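Local coordinates for putative dihydrodipicolinate synthase family protein (Coccidioides immitis, PDB 3QFE) that is of unknown function but belongs to the dihydrodipicolinate synthase family, whose members are built on a TIM barrel, at residues Thr20-Asp23 with Thr28-Leu31; Ala85-His90 with Asn100-Ala105; His90-Val95 with Lys128-Asp133; Asp159-Ile164 with Thr185-Thr190; Ala269-Ala274 with Gln301-Val306. One frame throughout, in Å; residues are numbered along the deposited sequence.

Contact 2 is the buried one: the end of a barrel strand and the residue after it meet the helix that follows through methyl groups alone. The other four are partly buried. Contacts 3 and 4 each join two helices of the outer layer, with apolar side chains next to the strands, and threonines or an aspartate further out. Contact 3 shares His90 and helix 92-105 with contact 2, and its Phe131 packs on Ile164 of contact 4. Contact 1 differs in chemistry, because backbone hydrogen bonds hold its hairpin together. Contact 5 packs helices that follow the barrel strands, and its Ala274 touches Phe21 of contact 1. Contacts 4 and 5 lie on opposite sides of the chain's centre.

Contact 1 (Thr20-Asp23 with Thr28-Leu31); sequences TFFD and TLDL
Phe22 and Leu29 form the non-hydrogen-bonded pair of a short antiparallel hairpin, with CA atoms 4.6 Å apart, and their side chains diverge. The side chain of Phe22 starts away from the partner strand. Its CB still lies 3.9 Å from Thr28 O. CG stands opposite the carbonyl carbon (chi1 -61°), and this turns one side of the ring back along the partner strand. CD1 therefore has Thr28 O beside it, near the ring plane. CE1, further out, meets Leu29 CD2 at 3.9 Å, an oblique approach. The same CD2 touches Thr20 CG2 at 3.8 Å. That methyl of Thr20 also sits over one face of the Phe22 ring, toward its rim. The three side chains make one small apolar cluster.

Backbone bonding between the segments is sparse, with two sound bonds and one weak one. Asp23 N donates to Thr28 O at 2.8 Å. The return bond from Thr28 N to Asp23 O is weak. Asp30 N donates to Phe21 O at 3.1 Å, and the bond is straight at the hydrogen (168°). Asp30 is also the N-cap of helix 31-42, and its OD2 bonds to Ser33 OG. The carboxylate of Asp23 is turned to the loop of the hairpin, where OD2 bonds to Thr26 OG1.

The hairpin follows strand 13-17 and leads directly into helix 31-42. Leu29 rests on helix 63-77, while the ring of Phe21 meets Tyr37 of helix 31-42 edge-to-face.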
# COMPACT_ATOMS: atom_id res chain seq x y z
N THR A 20 11.05 2.18 -0.06
CA THR A 20 11.88 3.25 -0.61
C THR A 20 13.38 2.98 -0.50
O THR A 20 13.88 2.59 0.56
CB THR A 20 11.55 4.57 0.09
OG1 THR A 20 10.17 4.87 -0.12
CG2 THR A 20 12.42 5.75 -0.43
N PHE A 21 14.08 3.22 -1.61
CA PHE A 21 15.52 3.05 -1.72
C PHE A 21 16.27 4.34 -1.35
O PHE A 21 15.90 5.41 -1.82
CB PHE A 21 15.88 2.67 -3.18
CG PHE A 21 15.53 1.25 -3.56
CD1 PHE A 21 16.50 0.24 -3.51
CD2 PHE A 21 14.24 0.90 -3.93
CE1 PHE A 21 16.18 -1.10 -3.86
CE2 PHE A 21 13.93 -0.43 -4.25
CZ PHE A 21 14.91 -1.43 -4.22
N PHE A 22 17.33 4.23 -0.54
CA PHE A 22 18.16 5.37 -0.17
C PHE A 22 19.61 5.08 -0.46
O PHE A 22 20.14 4.02 -0.06
CB PHE A 22 18.05 5.71 1.34
CG PHE A 22 16.67 6.08 1.79
CD1 PHE A 22 16.11 7.32 1.42
CD2 PHE A 22 15.94 5.23 2.60
CE1 PHE A 22 14.85 7.68 1.83
CE2 PHE A 22 14.66 5.59 3.03
CZ PHE A 22 14.11 6.82 2.63
N ASP A 23 20.29 6.03 -1.10
CA ASP A 23 21.74 5.98 -1.18
C ASP A 23 22.27 6.30 0.22
O ASP A 23 22.13 7.42 0.70
CB ASP A 23 22.27 6.98 -2.22
CG ASP A 23 23.78 6.97 -2.30
OD1 ASP A 23 24.37 5.96 -2.72
OD2 ASP A 23 24.41 7.98 -1.95
N THR A 28 20.08 10.21 0.20
CA THR A 28 19.20 10.77 -0.81
C THR A 28 18.49 9.59 -1.41
O THR A 28 18.91 8.45 -1.24
CB THR A 28 19.98 11.51 -1.92
OG1 THR A 28 21.05 10.66 -2.40
CG2 THR A 28 20.58 12.87 -1.41
N LEU A 29 17.39 9.86 -2.10
CA LEU A 29 16.68 8.82 -2.81
C LEU A 29 17.59 8.20 -3.86
O LEU A 29 18.41 8.88 -4.47
CB LEU A 29 15.47 9.43 -3.49
CG LEU A 29 14.39 10.07 -2.62
CD1 LEU A 29 13.28 10.61 -3.52
CD2 LEU A 29 13.84 9.08 -1.62
N ASP A 30 17.46 6.90 -4.09
CA ASP A 30 18.12 6.27 -5.25
C ASP A 30 17.04 6.01 -6.31
O ASP A 30 16.44 4.92 -6.34
CB ASP A 30 18.81 4.98 -4.83
CG ASP A 30 19.49 4.27 -6.00
OD1 ASP A 30 19.30 4.63 -7.19
OD2 ASP A 30 20.22 3.31 -5.73
N LEU A 31 16.79 7.01 -7.15
CA LEU A 31 15.69 6.98 -8.13
C LEU A 31 15.92 5.94 -9.25
O LEU A 31 14.97 5.29 -9.70
CB LEU A 31 15.40 8.38 -8.68
CG LEU A 31 14.93 9.41 -7.60
CD1 LEU A 31 14.80 10.86 -8.10
CD2 LEU A 31 13.66 8.98 -6.86
O HOH W 1 14.45 6.02 -3.71

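Contact 2 (Ala85-His90 with Asn100-Ala105); sequences AGVGAH and NDASVA
Ala102 puts its methyl group against Ala85, in the strand, and Val87, just past its end. Its CB lies 4.1 Å from Ala85 CB and 4.4 Å from Val87 CG1. Ala85 CB and Val87 CG1 are themselves 4.8 Å apart, so the three carbons form a compact triangle. No hydrogen bond crosses the contact. The valine presents one branch only: with CG1 opposite the carbonyl carbon (chi1 -70°), that methyl leans toward the helix, while CG2 stays 6.8 Å from Ala102 CB. Small side chains let the backbones come close, and the CA atoms of Ala85 and Ala102 are 6.7 Å apart.

Strand 83-86, helix 92-105 and strand 109-112 form a right-handed beta-alpha-beta unit, the repeating element of a TIM barrel. Ala85 and Val87 point to the helix layer.

The helix is held in shape by its own backbone bonds. Val104 N donates to Asn100 O at 3.1 Å, and Ala105 N to Asp101 O at 2.9 Å. His98 ND1 bonds to Val87 O and so ties the end of the strand to the contacting helix. Backbone hydrogen bonds link Ala85 with Tyr109 and Leu111 on one neighbouring strand, and Gly86 with Ile51 on the other. Ile70 of helix 63-77 packs on both Ala85 and Ala102. Further out, Asp101 forms a salt bridge with Arg63.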
# COMPACT_ATOMS: atom_id res chain seq x y z
N ALA A 85 -1.39 7.59 -4.09
CA ALA A 85 -0.33 8.25 -3.34
C ALA A 85 -0.78 8.57 -1.93
O ALA A 85 -1.84 9.18 -1.74
CB ALA A 85 0.10 9.52 -4.06
N GLY A 86 0.03 8.20 -0.94
CA GLY A 86 -0.20 8.62 0.44
C GLY A 86 0.13 10.10 0.57
O GLY A 86 1.11 10.59 -0.01
N VAL A 87 -0.72 10.82 1.31
CA VAL A 87 -0.59 12.26 1.42
C VAL A 87 -0.78 12.76 2.84
O VAL A 87 -0.84 13.97 3.06
CB VAL A 87 -1.62 13.01 0.56
CG1 VAL A 87 -1.32 12.86 -0.94
CG2 VAL A 87 -3.06 12.57 0.91
N GLY A 88 -0.86 11.85 3.80
CA GLY A 88 -1.20 12.23 5.17
C GLY A 88 -0.19 13.14 5.86
O GLY A 88 1.02 13.04 5.62
N ALA A 89 -0.70 14.00 6.73
CA ALA A 89 0.11 15.01 7.40
C ALA A 89 -0.66 15.50 8.59
O ALA A 89 -1.72 14.95 8.91
CB ALA A 89 0.38 16.17 6.46
N HIS A 90 -0.16 16.55 9.22
CA HIS A 90 -0.78 17.07 10.43
C HIS A 90 -1.88 18.11 10.24
O HIS A 90 -2.86 18.11 10.97
CB HIS A 90 0.30 17.55 11.39
CG HIS A 90 1.27 16.47 11.75
ND1 HIS A 90 1.09 15.63 12.83
CD2 HIS A 90 2.40 16.04 11.12
CE1 HIS A 90 2.08 14.75 12.87
NE2 HIS A 90 2.88 14.97 11.84
N ASN A 100 -1.87 18.30 -4.14
CA ASN A 100 -1.57 19.03 -5.35
C ASN A 100 -0.25 18.60 -5.98
O ASN A 100 -0.15 18.48 -7.20
CB ASN A 100 -1.67 20.54 -5.11
CG ASN A 100 -3.12 21.01 -5.05
OD1 ASN A 100 -3.90 20.77 -5.97
ND2 ASN A 100 -3.49 21.65 -3.96
N ASP A 101 0.76 18.36 -5.14
CA ASP A 101 2.03 17.82 -5.62
C ASP A 101 1.81 16.48 -6.30
O ASP A 101 2.35 16.24 -7.38
CB ASP A 101 3.05 17.65 -4.49
CG ASP A 101 3.58 18.99 -3.98
OD1 ASP A 101 3.32 20.04 -4.62
OD2 ASP A 101 4.27 18.98 -2.95
N ALA A 102 1.00 15.62 -5.67
CA ALA A 102 0.71 14.27 -6.18
C ALA A 102 0.01 14.33 -7.53
O ALA A 102 0.32 13.56 -8.44
CB ALA A 102 -0.14 13.45 -5.17
N SER A 103 -0.93 15.25 -7.64
CA SER A 103 -1.68 15.44 -8.85
C SER A 103 -0.74 15.82 -9.99
O SER A 103 -0.74 15.17 -11.04
CB SER A 103 -2.73 16.52 -8.64
OG SER A 103 -3.50 16.68 -9.81
N VAL A 104 0.09 16.84 -9.77
CA VAL A 104 1.07 17.26 -10.77
C VAL A 104 2.06 16.11 -11.14
O VAL A 104 2.41 15.94 -12.29
CB VAL A 104 1.84 18.57 -10.34
CG1 VAL A 104 2.95 18.94 -11.35
CG2 VAL A 104 0.86 19.77 -10.20
N ALA A 105 2.43 15.29 -10.17
CA ALA A 105 3.43 14.26 -10.42
C ALA A 105 2.85 13.02 -11.11
O ALA A 105 3.58 12.15 -11.53
CB ALA A 105 4.14 13.90 -9.13

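Contact 3 (His90-Val95 with Lys128-Asp133); sequences HSTRQV and KSFFDD
Thr92 and Val95, one turn apart, line one edge of the Phe130 ring. The chain reaches them from His90, whose ND1 bonds to Ala116 O. Ser91 is the N-cap of helix 92-105 and forms a capping box with Gln94. Ser91 N donates to Gln94 OE1 at 3.0 Å, tilted from the carbonyl plane. The reverse bond, from Gln94 N to Ser91 OG, is weak. The box probably steadies the first turn of the helix, which carries both contact residues.

Thr92 divides its branches. OG1 lies 3.6 Å from Phe130 CD1, at the ring edge and near its plane. CG2 meets Asp133 OD2 at 3.7 Å, while Asp133 OD1 bonds to Gln137 NE2.

Helices 92-105 and 124-137 are neighbours in the outer layer of the TIM barrel, with strand 109-112 between them in sequence. Phe130 reaches across because its CG is anti to the backbone N (chi1 171°).

Val95 CG2 approaches Phe130 CZ at 3.9 Å, in the ring plane. On another edge, Phe130 CD2 stands over the centre of the Phe131 ring. Val95, Phe130 and Phe131 all rest on Val112.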
# COMPACT_ATOMS: atom_id res chain seq x y z
N HIS A 90 -0.16 16.55 9.22
CA HIS A 90 -0.78 17.07 10.43
C HIS A 90 -1.88 18.11 10.24
O HIS A 90 -2.86 18.11 10.97
CB HIS A 90 0.30 17.55 11.39
CG HIS A 90 1.27 16.47 11.75
ND1 HIS A 90 1.09 15.63 12.83
CD2 HIS A 90 2.40 16.04 11.12
CE1 HIS A 90 2.08 14.75 12.87
NE2 HIS A 90 2.88 14.97 11.84
N SER A 91 -1.72 19.00 9.26
CA SER A 91 -2.76 20.00 8.99
C SER A 91 -3.37 19.84 7.60
O SER A 91 -2.79 19.20 6.74
CB SER A 91 -2.20 21.41 9.15
OG SER A 91 -1.24 21.67 8.14
N THR A 92 -4.54 20.43 7.40
CA THR A 92 -5.20 20.50 6.11
C THR A 92 -4.31 21.16 5.06
O THR A 92 -4.29 20.75 3.90
CB THR A 92 -6.49 21.28 6.24
OG1 THR A 92 -7.25 20.73 7.33
CG2 THR A 92 -7.32 21.25 4.95
N ARG A 93 -3.56 22.18 5.46
CA ARG A 93 -2.67 22.88 4.55
C ARG A 93 -1.61 21.93 3.98
O ARG A 93 -1.39 21.87 2.77
CB ARG A 93 -2.04 24.08 5.25
CG ARG A 93 -0.87 24.72 4.51
CD ARG A 93 -1.30 25.89 3.64
NE ARG A 93 -0.10 26.66 3.31
CZ ARG A 93 0.61 26.51 2.20
NH1 ARG A 93 0.24 25.64 1.25
NH2 ARG A 93 1.70 27.24 2.04
N GLN A 94 -0.96 21.17 4.86
CA GLN A 94 0.05 20.21 4.43
C GLN A 94 -0.53 19.13 3.56
O GLN A 94 0.05 18.78 2.54
CB GLN A 94 0.72 19.57 5.63
CG GLN A 94 1.63 20.48 6.40
CD GLN A 94 1.92 19.91 7.76
OE1 GLN A 94 1.10 19.15 8.32
NE2 GLN A 94 3.06 20.28 8.33
N VAL A 95 -1.70 18.60 3.93
CA VAL A 95 -2.37 17.58 3.13
C VAL A 95 -2.71 18.08 1.72
O VAL A 95 -2.44 17.37 0.75
CB VAL A 95 -3.63 16.98 3.85
CG1 VAL A 95 -4.40 15.99 2.92
CG2 VAL A 95 -3.20 16.27 5.14
N LYS A 128 -14.50 14.76 10.79
CA LYS A 128 -15.53 14.89 9.76
C LYS A 128 -15.31 16.13 8.89
O LYS A 128 -15.31 16.02 7.65
CB LYS A 128 -16.95 14.87 10.36
N SER A 129 -15.10 17.28 9.51
CA SER A 129 -14.88 18.51 8.74
C SER A 129 -13.59 18.50 7.90
O SER A 129 -13.54 19.07 6.82
CB SER A 129 -14.94 19.77 9.63
OG SER A 129 -13.76 19.90 10.39
N PHE A 130 -12.56 17.84 8.42
CA PHE A 130 -11.31 17.63 7.69
C PHE A 130 -11.54 16.88 6.37
O PHE A 130 -11.18 17.36 5.30
CB PHE A 130 -10.34 16.85 8.56
CG PHE A 130 -9.10 16.39 7.84
CD1 PHE A 130 -8.05 17.26 7.64
CD2 PHE A 130 -8.98 15.08 7.41
CE1 PHE A 130 -6.88 16.84 7.00
CE2 PHE A 130 -7.83 14.65 6.77
CZ PHE A 130 -6.77 15.53 6.56
N PHE A 131 -12.14 15.70 6.46
CA PHE A 131 -12.43 14.92 5.26
C PHE A 131 -13.38 15.62 4.29
O PHE A 131 -13.16 15.56 3.08
CB PHE A 131 -12.92 13.53 5.60
CG PHE A 131 -11.81 12.60 5.98
CD1 PHE A 131 -10.92 12.16 5.02
CD2 PHE A 131 -11.66 12.17 7.29
CE1 PHE A 131 -9.88 11.30 5.36
CE2 PHE A 131 -10.62 11.30 7.64
CZ PHE A 131 -9.73 10.87 6.67
N ASP A 132 -14.41 16.29 4.82
CA ASP A 132 -15.27 17.16 4.01
C ASP A 132 -14.47 18.22 3.22
O ASP A 132 -14.63 18.38 2.01
CB ASP A 132 -16.30 17.88 4.89
CG ASP A 132 -17.47 16.97 5.33
OD1 ASP A 132 -17.52 15.77 4.96
OD2 ASP A 132 -18.34 17.48 6.08
N ASP A 133 -13.60 18.93 3.92
CA ASP A 133 -12.78 19.97 3.33
C ASP A 133 -11.77 19.41 2.30
O ASP A 133 -11.59 19.97 1.21
CB ASP A 133 -12.06 20.71 4.44
CG ASP A 133 -11.53 22.05 4.01
OD1 ASP A 133 -11.91 22.53 2.92
OD2 ASP A 133 -10.72 22.62 4.77

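Contact 4 (Asp159-Ile164 with Thr185-Thr190)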
# COMPACT_ATOMS: atom_id res chain seq x y z
N ASP A 159 -19.62 3.98 11.04
CA ASP A 159 -20.54 5.13 11.08
C ASP A 159 -19.93 6.38 10.45
O ASP A 159 -20.53 6.98 9.55
CB ASP A 159 -20.99 5.44 12.53
CG ASP A 159 -22.08 4.49 13.04
OD1 ASP A 159 -22.43 3.54 12.31
OD2 ASP A 159 -22.57 4.70 14.18
N MET A 160 -18.74 6.75 10.93
CA MET A 160 -17.99 7.90 10.40
C MET A 160 -17.62 7.74 8.91
O MET A 160 -17.78 8.67 8.13
CB MET A 160 -16.75 8.21 11.25
N ILE A 161 -17.17 6.54 8.53
CA ILE A 161 -16.77 6.28 7.14
C ILE A 161 -17.95 6.47 6.19
O ILE A 161 -17.82 7.13 5.16
CB ILE A 161 -16.14 4.87 6.96
CG1 ILE A 161 -14.82 4.78 7.73
CG2 ILE A 161 -15.88 4.59 5.48
CD1 ILE A 161 -14.38 3.38 8.02
N THR A 162 -19.10 5.89 6.55
CA THR A 162 -20.32 5.99 5.75
C THR A 162 -20.80 7.43 5.68
O THR A 162 -21.14 7.91 4.60
CB THR A 162 -21.45 5.08 6.29
OG1 THR A 162 -21.16 3.72 5.94
CG2 THR A 162 -22.83 5.47 5.72
N THR A 163 -20.82 8.10 6.83
CA THR A 163 -21.15 9.51 6.88
C THR A 163 -20.25 10.29 5.92
O THR A 163 -20.76 10.99 5.03
CB THR A 163 -21.07 10.08 8.33
OG1 THR A 163 -21.98 9.37 9.17
CG2 THR A 163 -21.46 11.55 8.35
N ILE A 164 -18.93 10.14 6.06
CA ILE A 164 -17.98 10.86 5.21
C ILE A 164 -18.20 10.58 3.73
O ILE A 164 -18.15 11.49 2.91
CB ILE A 164 -16.52 10.53 5.55
CG1 ILE A 164 -16.15 11.14 6.91
CG2 ILE A 164 -15.60 11.03 4.44
CD1 ILE A 164 -14.94 10.45 7.58
N THR A 185 -18.35 -6.13 5.87
CA THR A 185 -19.74 -6.43 5.56
C THR A 185 -20.63 -5.20 5.76
O THR A 185 -21.39 -4.83 4.87
CB THR A 185 -20.28 -7.64 6.39
OG1 THR A 185 -19.34 -8.72 6.36
CG2 THR A 185 -21.61 -8.14 5.83
N ARG A 186 -20.50 -4.56 6.93
CA ARG A 186 -21.24 -3.33 7.25
C ARG A 186 -21.08 -2.25 6.17
O ARG A 186 -22.06 -1.64 5.75
CB ARG A 186 -20.76 -2.78 8.61
CG ARG A 186 -21.78 -1.94 9.39
CD ARG A 186 -21.39 -1.84 10.88
NE ARG A 186 -21.00 -3.14 11.45
CZ ARG A 186 -19.75 -3.52 11.74
NH1 ARG A 186 -19.52 -4.73 12.23
NH2 ARG A 186 -18.72 -2.69 11.56
N LEU A 187 -19.84 -2.04 5.73
CA LEU A 187 -19.53 -1.07 4.67
C LEU A 187 -20.18 -1.43 3.34
O LEU A 187 -20.84 -0.58 2.72
CB LEU A 187 -18.03 -0.90 4.52
CG LEU A 187 -17.38 -0.23 5.74
CD1 LEU A 187 -15.90 -0.50 5.78
CD2 LEU A 187 -17.69 1.26 5.77
N ALA A 188 -20.01 -2.68 2.90
CA ALA A 188 -20.73 -3.23 1.73
C ALA A 188 -22.25 -2.95 1.76
O ALA A 188 -22.85 -2.61 0.73
CB ALA A 188 -20.48 -4.72 1.60
N ALA A 189 -22.86 -3.09 2.93
CA ALA A 189 -24.32 -2.99 3.04
C ALA A 189 -24.84 -1.55 2.86
O ALA A 189 -26.03 -1.34 2.59
CB ALA A 189 -24.79 -3.55 4.37
N THR A 190 -23.94 -0.59 3.01
CA THR A 190 -24.31 0.82 3.00
C THR A 190 -23.72 1.54 1.79
O THR A 190 -24.27 2.54 1.33
CB THR A 190 -23.85 1.52 4.31
OG1 THR A 190 -23.71 0.55 5.35
CG2 THR A 190 -24.87 2.59 4.73
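Leu187 and Thr190, three residues apart in segment 185-190, carry its side of the contact with Ile161 and Thr162. Ahead of them in sequence, Arg186 makes no salt bridge with Asp159 (NE to OD1 6.9 Å). Its NH2 does make a weak hydrogen bond with Ser158 OG, at the start of helix 158-167.

Leu187 comes next. One branch does the touching: CD2 lies 3.8 Å from Ile161 CG2 and 4.1 Å from Ile161 CB. The two side chains cross at about a right angle. The isoleucine offers CG2 because that branch is anti to its backbone N, while CG1 stands beside it. Both residues also rest on Leu176 of strand 171-176.

Thr190 closes the segment. Its CG2 meets Thr162 CG2 at 3.7 Å, and its CB lies 3.8 Å from Thr162 OG1. Thr190 OG1 is turned back along its own segment and donates to Arg186 O at 2.8 Å. Its chi1 of -24° is well off a staggered position, and this rotation aims the hydroxyl at that carbonyl. Thr162 OG1 likewise has a weak bond to Ser158 O.

The two short segments run nearly parallel (26°), with axes 10.4 Å apart, as neighbouring helices of the barrel's outer layer. Both hydroxyls bond within their own part of the chain, so no hydrogen bond joins the threonines. Between the two segments the contact is van der Waals packing, apolar on the side next to strand 171-176.

Contact 5 (Ala269-Ala274 with Gln301-Val306); sequences AAIFSA and QEVRKV
Ile271 reaches helix 297-317 with its terminal methyl. CD1 lies 3.8 Å from Arg304 CG and 4.4 Å from Val303 CG1. The side chains of Ile271 and Arg304 cross at about a right angle. CG1 of the isoleucine sits between the backbone N and the carbonyl carbon (chi1 59°), a crowded position that points the longer branch at Val303 and Arg304. On its way, CG1 covers one face of the Phe272 ring, 3.8 Å above the plane and toward the rim.

Phe272 meets the helix beside Ile271. Its CE2 lies 4.2 Å from Val303 CG1, which is at the ring edge and near its plane. Phe272 is also where the backbone breaks. It is the first residue to leave helical angles after helix 262-271, and it stands at the N-cap position of helix 273-276. Ala274 N still bonds to Ala269 O at 2.8 Å across this break.

These helices follow the last strand of the barrel in sequence. They are consistent with the helical C-terminal part that members of this family carry beside the TIM barrel.

Arg304 takes part with the aliphatic base of its side chain. The chain bends at chi3 (-68°), and the guanidinium folds back so that Gln301 CA lies 3.6 Å above its plane, toward the rim. NH1 is then bonded to Tyr267 OH of helix 262-271. Met307 and Ala311 of helix 297-317 also touch the Phe272 side chain, which lies about 12 Å from a bound calcium ion whose site includes Ala315 and Ser318.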
# COMPACT_ATOMS: atom_id res chain seq x y z
N ALA A 269 12.47 -7.50 1.01
CA ALA A 269 12.42 -7.00 -0.37
C ALA A 269 13.83 -6.95 -0.94
O ALA A 269 14.04 -7.31 -2.10
CB ALA A 269 11.78 -5.64 -0.41
N ALA A 270 14.81 -6.55 -0.12
CA ALA A 270 16.19 -6.45 -0.59
C ALA A 270 16.68 -7.80 -1.11
O ALA A 270 17.39 -7.86 -2.12
CB ALA A 270 17.11 -5.94 0.49
N ILE A 271 16.32 -8.89 -0.43
CA ILE A 271 16.96 -10.14 -0.80
C ILE A 271 16.11 -11.01 -1.70
O ILE A 271 16.58 -12.01 -2.23
CB ILE A 271 17.51 -10.92 0.41
CG1 ILE A 271 16.39 -11.25 1.41
CG2 ILE A 271 18.69 -10.17 1.05
CD1 ILE A 271 16.67 -12.51 2.19
N PHE A 272 14.85 -10.62 -1.88
CA PHE A 272 13.99 -11.37 -2.76
C PHE A 272 13.64 -10.56 -4.00
O PHE A 272 14.32 -10.69 -5.02
CB PHE A 272 12.77 -11.92 -2.01
CG PHE A 272 13.14 -12.90 -0.94
CD1 PHE A 272 13.78 -14.11 -1.26
CD2 PHE A 272 12.88 -12.62 0.41
CE1 PHE A 272 14.15 -15.04 -0.26
CE2 PHE A 272 13.23 -13.54 1.43
CZ PHE A 272 13.88 -14.75 1.09
N SER A 273 12.64 -9.70 -3.89
CA SER A 273 12.16 -8.94 -5.05
C SER A 273 13.17 -7.97 -5.68
O SER A 273 13.26 -7.88 -6.91
CB SER A 273 10.89 -8.18 -4.68
OG SER A 273 11.21 -7.25 -3.68
N ALA A 274 13.92 -7.24 -4.86
CA ALA A 274 14.90 -6.28 -5.39
C ALA A 274 16.02 -6.98 -6.17
O ALA A 274 16.39 -6.54 -7.25
CB ALA A 274 15.48 -5.40 -4.27
N GLN A 301 18.55 -13.63 9.68
CA GLN A 301 18.58 -15.10 9.53
C GLN A 301 17.15 -15.66 9.48
O GLN A 301 16.83 -16.44 8.58
CB GLN A 301 19.44 -15.77 10.62
N GLU A 302 16.30 -15.20 10.40
CA GLU A 302 14.88 -15.59 10.47
C GLU A 302 14.12 -15.36 9.14
O GLU A 302 13.38 -16.22 8.68
CB GLU A 302 14.18 -14.84 11.63
CG GLU A 302 12.93 -15.53 12.25
CD GLU A 302 12.17 -14.60 13.23
OE1 GLU A 302 12.70 -14.30 14.34
OE2 GLU A 302 11.05 -14.16 12.90
N VAL A 303 14.32 -14.20 8.54
CA VAL A 303 13.72 -13.88 7.26
C VAL A 303 14.08 -14.93 6.21
O VAL A 303 13.19 -15.45 5.53
CB VAL A 303 14.11 -12.47 6.80
CG1 VAL A 303 13.62 -12.21 5.36
CG2 VAL A 303 13.52 -11.45 7.76
N ARG A 304 15.36 -15.25 6.10
CA ARG A 304 15.84 -16.21 5.12
C ARG A 304 15.28 -17.61 5.36
O ARG A 304 14.91 -18.30 4.41
CB ARG A 304 17.37 -16.22 5.06
CG ARG A 304 17.98 -14.84 4.86
CD ARG A 304 19.48 -14.89 4.56
NE ARG A 304 20.28 -15.34 5.71
CZ ARG A 304 20.96 -14.55 6.54
NH1 ARG A 304 20.97 -13.23 6.38
NH2 ARG A 304 21.63 -15.08 7.55
N LYS A 305 15.19 -18.03 6.62
CA LYS A 305 14.67 -19.37 6.93
C LYS A 305 13.17 -19.46 6.66
O LYS A 305 12.72 -20.34 5.92
CB LYS A 305 14.96 -19.77 8.39
N VAL A 306 12.42 -18.51 7.22
CA VAL A 306 10.97 -18.54 7.21
C VAL A 306 10.35 -18.24 5.85
O VAL A 306 9.21 -18.62 5.59
CB VAL A 306 10.42 -17.58 8.29
CG1 VAL A 306 9.04 -17.00 7.92
CG2 VAL A 306 10.40 -18.27 9.65